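TraM protein (Plasmid R64, PDB 3WZ3) is probably an inner-membrane component of the type IVB secretion (conjugation) machinery, akin to Legionella DotI, and is seen here as its periplasmic domain. Local coordinates at residues S37-Y48 / K126-M135. Numbering follows the deposited sequence. Where two conformers were deposited one is given.
Sequences SPRFSDEGFAGY and KPSGMEIRQM. With SO4 (sulfate ion), chain B.
Lys126 reaches across to the 3-10 segment and loop before helix 42-54. With CG set anti to its own carbonyl carbon (chi1 -67°) and the chain fully extended beyond, CB and CG lead toward that segment, CD and CE run past Pro38 O, and NZ donates to that oxygen at 2.9 Å, from well above the carbonyl plane. NZ also lies 3.0 Å from Phe40 O and forms a salt bridge with Glu131 OE1 at 2.7 Å, while Gln119 binds Glu131 OE2. Water 1 ties Pro38 O to Arg39 NH2 and Ser128 OG.

Beside this cluster, Phe40 and Ile132 form a single beta bridge at the outer side of edge strand 130-139, whose other side pairs with strand 110-120. Ile132 N donates to Arg39 O almost straight (2.8 Å, 171°), and Ser41 N returns a bond to Ile132 O. Ile132 CD1 sits over one face of the Phe40 ring, a CH-pi contact, whereas selenomethionine Met135 brings CE to the ring edge at CZ (3.8 Å) and lays SE against Tyr48 CB. Ser41 OG N-caps the helix by accepting from Gly44 N.

Gly44 and Gly47 turn bare backbone to the strand, so the axes of helix 42-48 and strand 130-135 come within 5.7 Å; Gly44 CA lies 3.4 Å from Ile132 O in a nearly straight CA-H...O contact. The contact thus joins helix to sheet edge in this NTF2-like domain: apolar groups pack toward helix 7-22, and the lysine ammonium, gripped by a carboxylate and a carbonyl, is probably stabilised in its charged form.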
# COMPACT_ATOMS: atom_id res chain seq x y z
N SER A 37 6.70 2.71 6.87
CA SER A 37 5.97 2.52 8.12
C SER A 37 5.13 3.74 8.57
O SER A 37 4.05 3.58 9.12
CB SER A 37 6.94 2.08 9.23
OG SER A 37 6.24 1.68 10.40
N PRO A 38 5.65 4.98 8.35
CA PRO A 38 4.85 6.12 8.81
C PRO A 38 3.49 6.24 8.13
O PRO A 38 2.59 6.93 8.66
CB PRO A 38 5.70 7.33 8.43
CG PRO A 38 7.12 6.80 8.43
CD PRO A 38 6.99 5.39 7.89
N ARG A 39 3.31 5.58 7.00
CA ARG A 39 2.03 5.67 6.27
C ARG A 39 0.99 4.71 6.82
O ARG A 39 -0.16 4.73 6.37
CB ARG A 39 2.24 5.40 4.77
CG ARG A 39 3.18 6.37 4.09
CD ARG A 39 2.54 7.73 4.01
NE ARG A 39 3.37 8.74 3.35
CZ ARG A 39 3.80 9.85 3.93
NH1 ARG A 39 4.55 10.71 3.25
NH2 ARG A 39 3.47 10.12 5.20
N PHE A 40 1.37 3.88 7.79
CA PHE A 40 0.50 2.79 8.27
C PHE A 40 0.39 2.78 9.78
O PHE A 40 1.35 3.17 10.46
CB PHE A 40 1.11 1.42 7.89
CG PHE A 40 1.07 1.08 6.42
CD1 PHE A 40 2.05 1.53 5.55
CD2 PHE A 40 0.05 0.27 5.93
CE1 PHE A 40 2.00 1.16 4.21
CE2 PHE A 40 -0.00 -0.10 4.60
CZ PHE A 40 0.96 0.35 3.74
N SER A 41 -0.74 2.32 10.33
CA SER A 41 -0.71 1.83 11.70
C SER A 41 -0.03 0.46 11.66
O SER A 41 0.12 -0.15 10.60
CB SER A 41 -2.13 1.65 12.25
OG SER A 41 -2.79 0.57 11.59
N ASP A 42 0.33 -0.09 12.82
CA ASP A 42 1.00 -1.38 12.80
C ASP A 42 0.08 -2.50 12.30
O ASP A 42 0.52 -3.43 11.62
CB ASP A 42 1.64 -1.68 14.16
CG ASP A 42 2.88 -0.82 14.43
OD1 ASP A 42 3.33 -0.10 13.51
OD2 ASP A 42 3.41 -0.84 15.56
N GLU A 43 -1.22 -2.42 12.62
CA GLU A 43 -2.17 -3.38 12.04
C GLU A 43 -2.29 -3.21 10.52
O GLU A 43 -2.43 -4.20 9.78
CB GLU A 43 -3.55 -3.24 12.66
CG GLU A 43 -4.47 -4.39 12.27
CD GLU A 43 -4.11 -5.69 12.98
OE1 GLU A 43 -3.36 -5.63 13.98
OE2 GLU A 43 -4.57 -6.77 12.54
N GLY A 44 -2.23 -1.98 10.04
CA GLY A 44 -2.27 -1.73 8.61
C GLY A 44 -1.05 -2.34 7.94
O GLY A 44 -1.14 -2.96 6.87
N PHE A 45 0.11 -2.15 8.57
CA PHE A 45 1.36 -2.64 8.00
C PHE A 45 1.34 -4.17 7.89
O PHE A 45 1.90 -4.74 6.96
CB PHE A 45 2.52 -2.14 8.87
CG PHE A 45 3.86 -2.12 8.17
CD1 PHE A 45 4.23 -1.06 7.35
CD2 PHE A 45 4.78 -3.14 8.39
CE1 PHE A 45 5.49 -1.05 6.72
CE2 PHE A 45 6.02 -3.12 7.77
CZ PHE A 45 6.37 -2.08 6.94
N ALA A 46 0.69 -4.84 8.84
CA ALA A 46 0.53 -6.28 8.75
C ALA A 46 -0.17 -6.71 7.48
O ALA A 46 0.15 -7.76 6.91
CB ALA A 46 -0.22 -6.81 9.96
N GLY A 47 -1.14 -5.92 7.01
CA GLY A 47 -1.81 -6.23 5.76
C GLY A 47 -0.89 -6.10 4.56
O GLY A 47 -1.01 -6.87 3.60
N TYR A 48 0.01 -5.13 4.59
CA TYR A 48 1.03 -5.00 3.55
C TYR A 48 1.97 -6.22 3.58
O TYR A 48 2.26 -6.80 2.54
CB TYR A 48 1.80 -3.69 3.79
CG TYR A 48 3.02 -3.42 2.94
CD1 TYR A 48 3.00 -3.65 1.57
CD2 TYR A 48 4.15 -2.85 3.49
CE1 TYR A 48 4.10 -3.36 0.79
CE2 TYR A 48 5.27 -2.55 2.71
CZ TYR A 48 5.23 -2.82 1.35
OH TYR A 48 6.32 -2.54 0.56
N LYS A 126 1.72 12.50 13.64
CA LYS A 126 2.12 12.33 12.26
C LYS A 126 1.62 13.54 11.47
O LYS A 126 0.41 13.76 11.37
CB LYS A 126 1.50 11.07 11.66
CG LYS A 126 2.02 9.78 12.24
CD LYS A 126 1.49 8.59 11.45
CE LYS A 126 2.08 7.30 12.00
NZ LYS A 126 1.61 6.09 11.26
N PRO A 127 2.54 14.33 10.91
CA PRO A 127 2.11 15.58 10.29
C PRO A 127 1.16 15.41 9.10
O PRO A 127 0.45 16.36 8.78
CB PRO A 127 3.43 16.26 9.89
CG PRO A 127 4.39 15.12 9.76
CD PRO A 127 4.01 14.16 10.83
N SER A 128 1.15 14.23 8.48
CA SER A 128 0.17 13.95 7.42
C SER A 128 -1.25 13.93 7.96
O SER A 128 -2.19 14.11 7.21
CB SER A 128 0.42 12.58 6.78
OG SER A 128 0.15 11.56 7.72
N GLY A 129 -1.38 13.67 9.26
CA GLY A 129 -2.68 13.48 9.88
C GLY A 129 -3.43 12.23 9.45
O GLY A 129 -4.63 12.12 9.70
N MSE A 130 -2.73 11.29 8.81
CA MSE A 130 -3.40 10.09 8.32
C MSE A 130 -2.50 8.87 8.42
O MSE A 130 -1.27 8.99 8.41
CB MSE A 130 -3.78 10.27 6.85
CG MSE A 130 -4.93 11.26 6.65
SE MSE A 130 -5.42 11.52 4.76
CE MSE A 130 -3.97 12.70 4.25
N GLU A 131 -3.12 7.70 8.46
CA GLU A 131 -2.39 6.44 8.32
C GLU A 131 -3.33 5.35 7.85
O GLU A 131 -4.54 5.39 8.11
CB GLU A 131 -1.72 6.04 9.65
CG GLU A 131 -2.69 5.57 10.68
CD GLU A 131 -2.09 5.43 12.07
OE1 GLU A 131 -0.86 5.63 12.23
OE2 GLU A 131 -2.85 5.10 13.01
N ILE A 132 -2.79 4.37 7.14
CA ILE A 132 -3.56 3.23 6.69
C ILE A 132 -3.71 2.22 7.82
O ILE A 132 -2.72 1.67 8.30
CB ILE A 132 -2.85 2.57 5.50
CG1 ILE A 132 -2.81 3.54 4.31
CG2 ILE A 132 -3.53 1.25 5.15
CD1 ILE A 132 -1.89 3.09 3.16
N ARG A 133 -4.95 1.97 8.23
CA ARG A 133 -5.18 1.01 9.31
C ARG A 133 -5.56 -0.38 8.85
O ARG A 133 -5.53 -1.32 9.64
CB ARG A 133 -6.24 1.51 10.29
CG ARG A 133 -7.58 1.74 9.64
CD ARG A 133 -8.68 1.99 10.67
NE ARG A 133 -9.12 0.76 11.32
CZ ARG A 133 -9.01 0.53 12.62
NH1 ARG A 133 -8.47 1.44 13.42
NH2 ARG A 133 -9.42 -0.63 13.13
N GLN A 134 -5.87 -0.52 7.56
CA GLN A 134 -6.19 -1.83 6.99
C GLN A 134 -5.87 -1.84 5.51
O GLN A 134 -6.19 -0.88 4.81
CB GLN A 134 -7.66 -2.20 7.20
CG GLN A 134 -7.94 -3.67 6.84
CD GLN A 134 -9.32 -4.12 7.25
OE1 GLN A 134 -9.47 -5.13 7.94
NE2 GLN A 134 -10.32 -3.40 6.82
N MSE A 135 -5.23 -2.91 5.05
CA MSE A 135 -4.90 -3.12 3.64
C MSE A 135 -5.27 -4.54 3.28
O MSE A 135 -4.85 -5.49 3.96
CB MSE A 135 -3.41 -2.92 3.38
CG MSE A 135 -3.02 -3.24 1.95
SE MSE A 135 -1.16 -2.73 1.53
CE MSE A 135 -1.39 -0.88 1.02
S SO4 B . 7.23 5.07 12.28
O1 SO4 B . 6.08 5.94 12.14
O2 SO4 B . 6.85 3.73 11.87
O3 SO4 B . 8.32 5.43 11.37
O4 SO4 B . 7.67 5.09 13.68
O HOH W 1 1.81 9.35 7.48
O HOH W 2 -4.24 -4.57 7.34
O HOH W 3 -3.16 -8.48 3.51